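Local coordinates for protein putative Nitroreductase (PDB 3EO7) that binds flavin mononucleotide and probably acts as an FMN-dependent oxidoreductase of the nitroreductase family, at residues L78-L84 with Y128-H133; R206-G211 with D369-F375. All blocks are in the same frame, centred on the assembly; numbering follows the deposited sequence.

Interaction 1 (L78-L84 with Y128-H133); sequences LFRSYGL and YQCRTH
Tyr128, near the end of strand 124-129, lays one face of its ring against Leu78 of helix 66-82. Leu78 CB stands over that face, 4.3 Å from the ring centroid. The two side chains run past each other in opposite directions. CG of Tyr128 is anti to the backbone N (chi1 179°), which carries the ring toward the end of the helix. There its OH lies 3.8 Å from Gly83 CA. The hydroxyl is hydrogen-bonded to His133 ND1 at 2.7 Å and to a water. This water accepts from Leu84 N and donates to Cys130 O, so it ties the two backbones together. A phenylalanine here would probably still cover Leu78, but the lost hydroxyl would leave His133 ND1 without its mate and the water with one partner fewer. Cys130 SG sits obliquely to the Tyr82 ring, 3.6 Å from CD2, as a sulfur-aromatic contact. The Tyr82 hydroxyl itself bonds to Ala109 O. Leu84 rests its CG on Cys130 O and its CD2 on Cys130 CB. Arg131 CA lies beside Leu84 CD1. His133 offers a ring face to the edge of Phe79, with the planes at 73°. His133 NE2 is hydrogen-bonded to Ser75 OG, also on helix 66-82. This is helix-on-sheet packing in the alpha+beta fold of the nitroreductase family, where the hairpin turn between strands 124-129 and 134-139 packs against the end of helix 66-82.

Interaction 2 (R206-G211 with D369-F375); sequences RPHLIG and DNSPDYF
The 206-211 and 369-375 backbones run nearly parallel, their end-to-end directions 5° apart, with Leu209 CA 5.9 Å from Asp373 CA. Arg206 reaches across with CG anti to the backbone N (chi1 -176°) and an extended chain as far as NE. Its guanidinium meets two carboxylates. NE donates to the syn lone pair of Asp369 OD2 at 2.7 Å, and that oxygen lies tilted out of the guanidinium plane. The end of the group grips Asp373 with two nitrogens: NH2 bonds to OD1 at 2.8 Å and NH1 to OD2 at 3.2 Å. Both come from above the carboxylate plane, and the two flat groups stand 69° apart. NH2 also makes a weak bond to Ser371 O. With two carboxylates around one guanidinium, the arginine is likely to stay protonated.

Asp369 OD1 accepts from Ser371 N, which closes an Asx turn. The network of Arg206, Asp369 and Asp373 pins the loop between helix 347-358 and strand 381-390 to residues 206-211, which lead out of edge strand 205-207, so it joins the two nitroreductase-family regions of the chain. Asp373 OD2 also takes the Leu209 N-H on its anti lone pair, at 2.9 Å. One water bridges this oxygen to His208 ND1, and another links Pro207 O to Asp373 N. NH1 of Arg206 lies over the centre of the His208 ring.

Farther along, the contact turns apolar. Leu209 CD2 sits over the centre of the Phe375 ring, 3.5 Å from the centroid. Phe375 CE1 comes to 3.4 Å from Gly211 CA, and the ring also stacks with Tyr455 of helix 452-473.

How the interactions relate
Interactions 1 and 2 follow one another along the chain, and their centres are about 21 Å apart. Their nearest atoms stay about 8 Å apart. Both reach the same antiparallel sheet: interaction 1 through strand 124-129 and interaction 2 through edge strand 205-207. Both touch helix 181-202: Tyr82 in interaction 1, Leu209 and Phe375 in interaction 2. Interaction 1 is nearer the flavin, with the Tyr82 side chain about 9 Å from FMN and about 6 Å from that of Ser102, an FMN-binding residue. Interaction 2 lies away from the flavin site.

Interaction 1 (L78-L84 with Y128-H133)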
ATOM      1  N   LEU A  78      -4.279 -14.579   5.735  1.00 15.64           N
ATOM      2  CA  LEU A  78      -5.293 -13.891   4.937  1.00 15.63           C
ATOM      3  C   LEU A  78      -6.137 -12.967   5.798  1.00 14.79           C
ATOM      4  O   LEU A  78      -6.419 -11.819   5.414  1.00 16.71           O
ATOM      5  CB  LEU A  78      -6.133 -14.877   4.166  1.00 16.27           C
ATOM      6  CG  LEU A  78      -5.465 -15.601   2.975  1.00 18.72           C
ATOM      7  CD1 LEU A  78      -6.310 -16.805   2.512  1.00 18.16           C
ATOM      8  CD2 LEU A  78      -5.240 -14.581   1.856  1.00 18.40           C
ATOM      9  N   PHE A  79      -6.510 -13.444   6.977  1.00 16.43           N
ATOM     10  CA  PHE A  79      -7.378 -12.649   7.857  1.00 16.45           C
ATOM     11  C   PHE A  79      -6.722 -11.362   8.348  1.00 17.98           C
ATOM     12  O   PHE A  79      -7.352 -10.296   8.410  1.00 16.41           O
ATOM     13  CB  PHE A  79      -7.874 -13.476   9.029  1.00 17.45           C
ATOM     14  CG  PHE A  79      -8.918 -12.765   9.814  1.00 18.67           C
ATOM     15  CD1 PHE A  79     -10.187 -12.555   9.249  1.00 17.23           C
ATOM     16  CD2 PHE A  79      -8.627 -12.220  11.053  1.00 27.53           C
ATOM     17  CE1 PHE A  79     -11.152 -11.850   9.929  1.00 23.08           C
ATOM     18  CE2 PHE A  79      -9.603 -11.513  11.752  1.00 33.25           C
ATOM     19  CZ  PHE A  79     -10.858 -11.322  11.180  1.00 22.97           C
ATOM     20  N   ARG A  80      -5.450 -11.453   8.719  1.00 16.42           N
ATOM     21  CA  ARG A  80      -4.739 -10.296   9.222  1.00 17.31           C
ATOM     22  C   ARG A  80      -4.426  -9.359   8.055  1.00 19.64           C
ATOM     23  O   ARG A  80      -4.205  -8.181   8.269  1.00 20.78           O
ATOM     24  CB  ARG A  80      -3.449 -10.709   9.928  1.00 18.89           C
ATOM     25  CG  ARG A  80      -3.618 -11.542  11.223  1.00 22.86           C
ATOM     26  CD  ARG A  80      -3.838 -10.675  12.434  1.00 40.31           C
ATOM     27  NE  ARG A  80      -4.131 -11.480  13.631  1.00 41.65           N
ATOM     28  CZ  ARG A  80      -5.323 -11.589  14.236  1.00 45.85           C
ATOM     29  NH1 ARG A  80      -6.408 -10.940  13.813  1.00 44.49           N
ATOM     30  NH2 ARG A  80      -5.425 -12.355  15.323  1.00 45.52           N
ATOM     31  N   SER A  81      -4.400  -9.880   6.824  1.00 16.93           N
ATOM     32  CA  SER A  81      -4.111  -9.060   5.644  1.00 18.41           C
ATOM     33  C   SER A  81      -5.324  -8.260   5.138  1.00 18.08           C
ATOM     34  O   SER A  81      -5.194  -7.082   4.815  1.00 16.68           O
ATOM     35  CB  SER A  81      -3.593  -9.903   4.473  1.00 22.29           C
ATOM     36  OG  SER A  81      -2.311 -10.423   4.757  1.00 21.96           O
ATOM     37  N   TYR A  82      -6.473  -8.920   5.004  1.00 15.99           N
ATOM     38  CA  TYR A  82      -7.628  -8.292   4.347  1.00 17.46           C
ATOM     39  C   TYR A  82      -8.966  -8.742   4.895  1.00 16.70           C
ATOM     40  O   TYR A  82     -10.001  -8.601   4.237  1.00 17.73           O
ATOM     41  CB  TYR A  82      -7.529  -8.566   2.853  1.00 15.86           C
ATOM     42  CG  TYR A  82      -8.168  -7.571   1.918  1.00 16.11           C
ATOM     43  CD1 TYR A  82      -8.015  -6.195   2.122  1.00 16.58           C
ATOM     44  CD2 TYR A  82      -8.907  -7.987   0.823  1.00 17.21           C
ATOM     45  CE1 TYR A  82      -8.574  -5.257   1.237  1.00 17.73           C
ATOM     46  CE2 TYR A  82      -9.464  -7.072  -0.054  1.00 15.38           C
ATOM     47  CZ  TYR A  82      -9.298  -5.692   0.159  1.00 16.27           C
ATOM     48  OH  TYR A  82      -9.851  -4.772  -0.726  1.00 17.10           O
ATOM     49  N   GLY A  83      -8.957  -9.198   6.140  1.00 16.34           N
ATOM     50  CA  GLY A  83     -10.167  -9.662   6.769  1.00 15.77           C
ATOM     51  C   GLY A  83     -11.033  -8.505   7.198  1.00 15.21           C
ATOM     52  O   GLY A  83     -10.554  -7.365   7.322  1.00 15.40           O
ATOM     53  N   LEU A  84     -12.300  -8.811   7.449  1.00 15.38           N
ATOM     54  CA  LEU A  84     -13.237  -7.813   8.002  1.00 15.24           C
ATOM     55  C   LEU A  84     -12.971  -7.619   9.489  1.00 18.89           C
ATOM     56  O   LEU A  84     -12.938  -8.602  10.214  1.00 18.60           O
ATOM     57  CB  LEU A  84     -14.661  -8.253   7.744  1.00 15.48           C
ATOM     58  CG  LEU A  84     -15.069  -8.474   6.311  1.00 16.57           C
ATOM     59  CD1 LEU A  84     -16.620  -8.715   6.307  1.00 20.26           C
ATOM     60  CD2 LEU A  84     -14.618  -7.320   5.372  1.00 18.49           C
ATOM     61  N   TYR A 128     -10.245 -14.934  -2.453  1.00 16.19           N
ATOM     62  CA  TYR A 128     -10.452 -14.712  -1.023  1.00 15.69           C
ATOM     63  C   TYR A 128     -11.771 -13.945  -0.776  1.00 16.32           C
ATOM     64  O   TYR A 128     -11.949 -12.828  -1.220  1.00 15.47           O
ATOM     65  CB  TYR A 128      -9.253 -13.980  -0.371  1.00 15.97           C
ATOM     66  CG  TYR A 128      -9.522 -13.741   1.110  1.00 13.93           C
ATOM     67  CD1 TYR A 128      -9.703 -14.822   1.986  1.00 14.42           C
ATOM     68  CD2 TYR A 128      -9.653 -12.455   1.616  1.00 16.21           C
ATOM     69  CE1 TYR A 128     -10.043 -14.616   3.327  1.00 15.33           C
ATOM     70  CE2 TYR A 128      -9.935 -12.229   2.972  1.00 17.66           C
ATOM     71  CZ  TYR A 128     -10.142 -13.311   3.813  1.00 16.27           C
ATOM     72  OH  TYR A 128     -10.436 -13.045   5.111  1.00 16.58           O
ATOM     73  N   GLN A 129     -12.665 -14.565  -0.039  1.00 15.85           N
ATOM     74  CA  GLN A 129     -13.967 -13.989   0.286  1.00 17.45           C
ATOM     75  C   GLN A 129     -13.922 -13.386   1.691  1.00 15.86           C
ATOM     76  O   GLN A 129     -13.974 -14.107   2.684  1.00 16.18           O
ATOM     77  CB  GLN A 129     -15.009 -15.094   0.231  1.00 18.47           C
ATOM     78  CG  GLN A 129     -15.271 -15.602  -1.155  1.00 18.26           C
ATOM     79  CD  GLN A 129     -16.176 -14.672  -1.920  1.00 29.39           C
ATOM     80  OE1 GLN A 129     -17.225 -14.272  -1.410  1.00 35.68           O
ATOM     81  NE2 GLN A 129     -15.781 -14.304  -3.131  1.00 22.24           N
ATOM     82  N   CYS A 130     -13.778 -12.075   1.755  1.00 16.93           N
ATOM     83  CA  CYS A 130     -13.729 -11.318   3.005  1.00 18.33           C
ATOM     84  C   CYS A 130     -14.974 -11.553   3.848  1.00 18.16           C
ATOM     85  O   CYS A 130     -14.885 -11.668   5.063  1.00 18.54           O
ATOM     86  CB  CYS A 130     -13.604  -9.808   2.709  1.00 18.46           C
ATOM     87  SG  CYS A 130     -12.087  -9.303   1.874  1.00 23.19           S
ATOM     88  N   ARG A 131     -16.131 -11.668   3.204  1.00 18.98           N
ATOM     89  CA  ARG A 131     -17.399 -11.776   3.942  1.00 19.92           C
ATOM     90  C   ARG A 131     -17.542 -13.002   4.817  1.00 20.25           C
ATOM     91  O   ARG A 131     -18.174 -12.955   5.862  1.00 22.61           O
ATOM     92  CB  ARG A 131     -18.591 -11.714   2.982  1.00 21.63           C
ATOM     93  CG  ARG A 131     -18.858 -10.325   2.471  1.00 26.15           C
ATOM     94  CD  ARG A 131     -19.895 -10.412   1.369  1.00 33.14           C
ATOM     95  NE  ARG A 131     -19.306 -11.178   0.277  1.00 40.90           N
ATOM     96  CZ  ARG A 131     -19.926 -11.539  -0.836  1.00 39.90           C
ATOM     97  NH1 ARG A 131     -21.185 -11.165  -1.049  1.00 42.43           N
ATOM     98  NH2 ARG A 131     -19.256 -12.254  -1.743  1.00 29.83           N
ATOM     99  N   THR A 132     -16.971 -14.109   4.379  1.00 17.66           N
ATOM    100  CA  THR A 132     -17.107 -15.368   5.061  1.00 17.84           C
ATOM    101  C   THR A 132     -15.760 -15.929   5.535  1.00 17.61           C
ATOM    102  O   THR A 132     -15.709 -16.992   6.160  1.00 21.13           O
ATOM    103  CB  THR A 132     -17.776 -16.368   4.098  1.00 19.92           C
ATOM    104  OG1 THR A 132     -17.014 -16.437   2.886  1.00 20.75           O
ATOM    105  CG2 THR A 132     -19.214 -15.891   3.801  1.00 18.70           C
ATOM    106  N   HIS A 133     -14.674 -15.209   5.251  1.00 18.99           N
ATOM    107  CA  HIS A 133     -13.325 -15.710   5.554  1.00 18.61           C
ATOM    108  C   HIS A 133     -13.180 -17.133   4.974  1.00 17.14           C
ATOM    109  O   HIS A 133     -12.944 -18.140   5.680  1.00 17.07           O
ATOM    110  CB  HIS A 133     -12.950 -15.659   7.038  1.00 17.88           C
ATOM    111  CG  HIS A 133     -11.510 -15.981   7.281  1.00 17.46           C
ATOM    112  ND1 HIS A 133     -10.492 -15.348   6.594  1.00 16.95           N
ATOM    113  CD2 HIS A 133     -10.914 -16.866   8.111  1.00 17.45           C
ATOM    114  CE1 HIS A 133      -9.333 -15.837   6.991  1.00 16.98           C
ATOM    115  NE2 HIS A 133      -9.556 -16.772   7.901  1.00 15.30           N
TER
HETATM  116  O   HOH W   1     -12.729 -11.678   6.530  1.00 20.54           O

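Interaction 2 (R206-G211 with D369-F375)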
ATOM      1  N   ARG A 206       7.264 -15.482   3.903  1.00 15.72           N
ATOM      2  CA  ARG A 206       7.844 -14.259   3.339  1.00 15.92           C
ATOM      3  C   ARG A 206       7.283 -14.096   1.924  1.00 16.07           C
ATOM      4  O   ARG A 206       7.445 -14.978   1.066  1.00 16.40           O
ATOM      5  CB  ARG A 206       9.360 -14.256   3.271  1.00 17.51           C
ATOM      6  CG  ARG A 206       9.873 -12.891   2.754  1.00 18.65           C
ATOM      7  CD  ARG A 206      11.326 -12.906   2.446  1.00 20.95           C
ATOM      8  NE  ARG A 206      11.823 -11.539   2.301  1.00 16.32           N
ATOM      9  CZ  ARG A 206      11.785 -10.810   1.192  1.00 18.02           C
ATOM     10  NH1 ARG A 206      11.260 -11.273   0.059  1.00 15.68           N
ATOM     11  NH2 ARG A 206      12.284  -9.588   1.228  1.00 16.33           N
ATOM     12  N   PRO A 207       6.628 -12.968   1.663  1.00 15.25           N
ATOM     13  CA  PRO A 207       6.161 -12.737   0.299  1.00 14.26           C
ATOM     14  C   PRO A 207       7.325 -12.172  -0.521  1.00 15.91           C
ATOM     15  O   PRO A 207       8.180 -11.483   0.030  1.00 17.82           O
ATOM     16  CB  PRO A 207       5.075 -11.655   0.476  1.00 16.78           C
ATOM     17  CG  PRO A 207       5.424 -10.950   1.745  1.00 17.96           C
ATOM     18  CD  PRO A 207       6.284 -11.867   2.577  1.00 17.29           C
ATOM     19  N   HIS A 208       7.364 -12.531  -1.791  1.00 16.46           N
ATOM     20  CA  HIS A 208       8.311 -12.014  -2.752  1.00 14.99           C
ATOM     21  C   HIS A 208       7.512 -11.191  -3.731  1.00 15.51           C
ATOM     22  O   HIS A 208       6.651 -11.714  -4.452  1.00 17.52           O
ATOM     23  CB  HIS A 208       9.039 -13.144  -3.419  1.00 17.18           C
ATOM     24  CG  HIS A 208      10.024 -13.801  -2.511  1.00 17.82           C
ATOM     25  ND1 HIS A 208      11.381 -13.569  -2.599  1.00 16.72           N
ATOM     26  CD2 HIS A 208       9.844 -14.642  -1.460  1.00 15.21           C
ATOM     27  CE1 HIS A 208      11.996 -14.248  -1.642  1.00 18.37           C
ATOM     28  NE2 HIS A 208      11.087 -14.914  -0.939  1.00 15.16           N
ATOM     29  N   LEU A 209       7.761  -9.888  -3.701  1.00 16.73           N
ATOM     30  CA  LEU A 209       6.988  -8.953  -4.481  1.00 17.18           C
ATOM     31  C   LEU A 209       7.422  -8.961  -5.941  1.00 16.38           C
ATOM     32  O   LEU A 209       8.623  -8.838  -6.238  1.00 16.00           O
ATOM     33  CB  LEU A 209       7.183  -7.567  -3.916  1.00 17.24           C
ATOM     34  CG  LEU A 209       6.363  -6.448  -4.519  1.00 22.25           C
ATOM     35  CD1 LEU A 209       4.844  -6.727  -4.355  1.00 23.03           C
ATOM     36  CD2 LEU A 209       6.784  -5.069  -3.809  1.00 18.18           C
ATOM     37  N   ILE A 210       6.440  -9.144  -6.823  1.00 17.10           N
ATOM     38  CA  ILE A 210       6.653  -9.148  -8.266  1.00 14.39           C
ATOM     39  C   ILE A 210       5.722  -8.104  -8.922  1.00 15.18           C
ATOM     40  O   ILE A 210       4.526  -8.329  -9.120  1.00 15.45           O
ATOM     41  CB  ILE A 210       6.432 -10.547  -8.937  1.00 17.14           C
ATOM     42  CG1 ILE A 210       7.287 -11.632  -8.269  1.00 15.76           C
ATOM     43  CG2 ILE A 210       6.695 -10.491 -10.460  1.00 14.94           C
ATOM     44  CD1 ILE A 210       7.107 -13.046  -8.854  1.00 15.07           C
ATOM     45  N   GLY A 211       6.291  -6.952  -9.244  1.00 16.36           N
ATOM     46  CA  GLY A 211       5.570  -5.918  -9.950  1.00 16.33           C
ATOM     47  C   GLY A 211       5.730  -5.974 -11.452  1.00 18.08           C
ATOM     48  O   GLY A 211       4.945  -5.337 -12.159  1.00 20.88           O
ATOM     49  N   ASP A 369      10.946  -9.084   9.038  1.00 17.74           N
ATOM     50  CA  ASP A 369      11.942  -9.057   7.979  1.00 17.35           C
ATOM     51  C   ASP A 369      12.815  -7.812   8.087  1.00 17.23           C
ATOM     52  O   ASP A 369      12.311  -6.682   8.233  1.00 18.01           O
ATOM     53  CB  ASP A 369      11.234  -9.071   6.619  1.00 18.27           C
ATOM     54  CG  ASP A 369      12.157  -9.394   5.476  1.00 21.77           C
ATOM     55  OD1 ASP A 369      13.390  -9.191   5.605  1.00 18.17           O
ATOM     56  OD2 ASP A 369      11.640  -9.906   4.453  1.00 22.82           O
ATOM     57  N   ASN A 370      14.124  -7.999   7.987  1.00 17.31           N
ATOM     58  CA  ASN A 370      15.042  -6.863   8.023  1.00 18.45           C
ATOM     59  C   ASN A 370      14.969  -6.026   6.748  1.00 19.77           C
ATOM     60  O   ASN A 370      15.395  -4.850   6.727  1.00 18.47           O
ATOM     61  CB  ASN A 370      16.489  -7.307   8.242  1.00 21.92           C
ATOM     62  CG  ASN A 370      17.012  -8.128   7.097  1.00 23.78           C
ATOM     63  OD1 ASN A 370      16.465  -9.180   6.785  1.00 32.51           O
ATOM     64  ND2 ASN A 370      18.062  -7.656   6.466  1.00 39.12           N
ATOM     65  N   SER A 371      14.452  -6.619   5.669  1.00 19.98           N
ATOM     66  CA  SER A 371      14.342  -5.884   4.401  1.00 19.82           C
ATOM     67  C   SER A 371      13.164  -6.401   3.563  1.00 17.70           C
ATOM     68  O   SER A 371      13.325  -7.145   2.596  1.00 17.15           O
ATOM     69  CB  SER A 371      15.650  -5.966   3.636  1.00 24.54           C
ATOM     70  OG  SER A 371      15.587  -5.057   2.540  1.00 33.38           O
ATOM     71  N   PRO A 372      11.948  -6.045   3.968  1.00 17.09           N
ATOM     72  CA  PRO A 372      10.774  -6.494   3.224  1.00 18.75           C
ATOM     73  C   PRO A 372      10.796  -5.886   1.820  1.00 19.09           C
ATOM     74  O   PRO A 372      11.376  -4.807   1.606  1.00 17.94           O
ATOM     75  CB  PRO A 372       9.597  -5.941   4.036  1.00 19.76           C
ATOM     76  CG  PRO A 372      10.189  -4.942   4.964  1.00 19.52           C
ATOM     77  CD  PRO A 372      11.612  -5.118   5.059  1.00 19.46           C
ATOM     78  N   ASP A 373      10.188  -6.575   0.866  1.00 18.99           N
ATOM     79  CA  ASP A 373      10.204  -6.100  -0.484  1.00 16.85           C
ATOM     80  C   ASP A 373       9.296  -4.877  -0.673  1.00 16.14           C
ATOM     81  O   ASP A 373       8.137  -4.849  -0.207  1.00 16.38           O
ATOM     82  CB  ASP A 373       9.697  -7.167  -1.463  1.00 15.47           C
ATOM     83  CG  ASP A 373      10.628  -8.332  -1.609  1.00 17.21           C
ATOM     84  OD1 ASP A 373      11.826  -8.258  -1.227  1.00 15.27           O
ATOM     85  OD2 ASP A 373      10.178  -9.326  -2.202  1.00 16.63           O
ATOM     86  N   TYR A 374       9.847  -3.920  -1.408  1.00 16.21           N
ATOM     87  CA  TYR A 374       9.138  -2.793  -1.991  1.00 16.16           C
ATOM     88  C   TYR A 374       9.493  -2.836  -3.479  1.00 15.18           C
ATOM     89  O   TYR A 374      10.420  -3.523  -3.898  1.00 15.68           O
ATOM     90  CB  TYR A 374       9.627  -1.470  -1.415  1.00 17.25           C
ATOM     91  CG  TYR A 374       9.189  -1.251   0.022  1.00 15.54           C
ATOM     92  CD1 TYR A 374       9.879  -1.828   1.075  1.00 15.77           C
ATOM     93  CD2 TYR A 374       8.089  -0.460   0.333  1.00 19.00           C
ATOM     94  CE1 TYR A 374       9.477  -1.615   2.400  1.00 14.51           C
ATOM     95  CE2 TYR A 374       7.699  -0.256   1.650  1.00 16.87           C
ATOM     96  CZ  TYR A 374       8.397  -0.837   2.671  1.00 14.82           C
ATOM     97  OH  TYR A 374       8.012  -0.646   3.977  1.00 17.93           O
ATOM     98  N   PHE A 375       8.819  -2.026  -4.280  1.00 16.75           N
ATOM     99  CA  PHE A 375       9.133  -1.932  -5.705  1.00 17.49           C
ATOM    100  C   PHE A 375      10.426  -1.157  -5.864  1.00 18.89           C
ATOM    101  O   PHE A 375      11.419  -1.688  -6.404  1.00 18.89           O
ATOM    102  CB  PHE A 375       7.958  -1.337  -6.488  1.00 17.57           C
ATOM    103  CG  PHE A 375       6.745  -2.186  -6.430  1.00 17.93           C
ATOM    104  CD1 PHE A 375       6.719  -3.400  -7.102  1.00 18.53           C
ATOM    105  CD2 PHE A 375       5.623  -1.802  -5.713  1.00 18.92           C
ATOM    106  CE1 PHE A 375       5.615  -4.217  -7.036  1.00 22.01           C
ATOM    107  CE2 PHE A 375       4.525  -2.622  -5.637  1.00 21.96           C
ATOM    108  CZ  PHE A 375       4.506  -3.822  -6.319  1.00 22.42           C
TER
HETATM  109  O   HOH W   2      14.786 -10.035   3.510  1.00 32.92           O
HETATM  110  O   HOH W   3       8.630  -9.029   1.316  1.00 14.36           O
HETATM  111  O   HOH W   4      11.821 -10.885  -3.657  1.00 19.51           O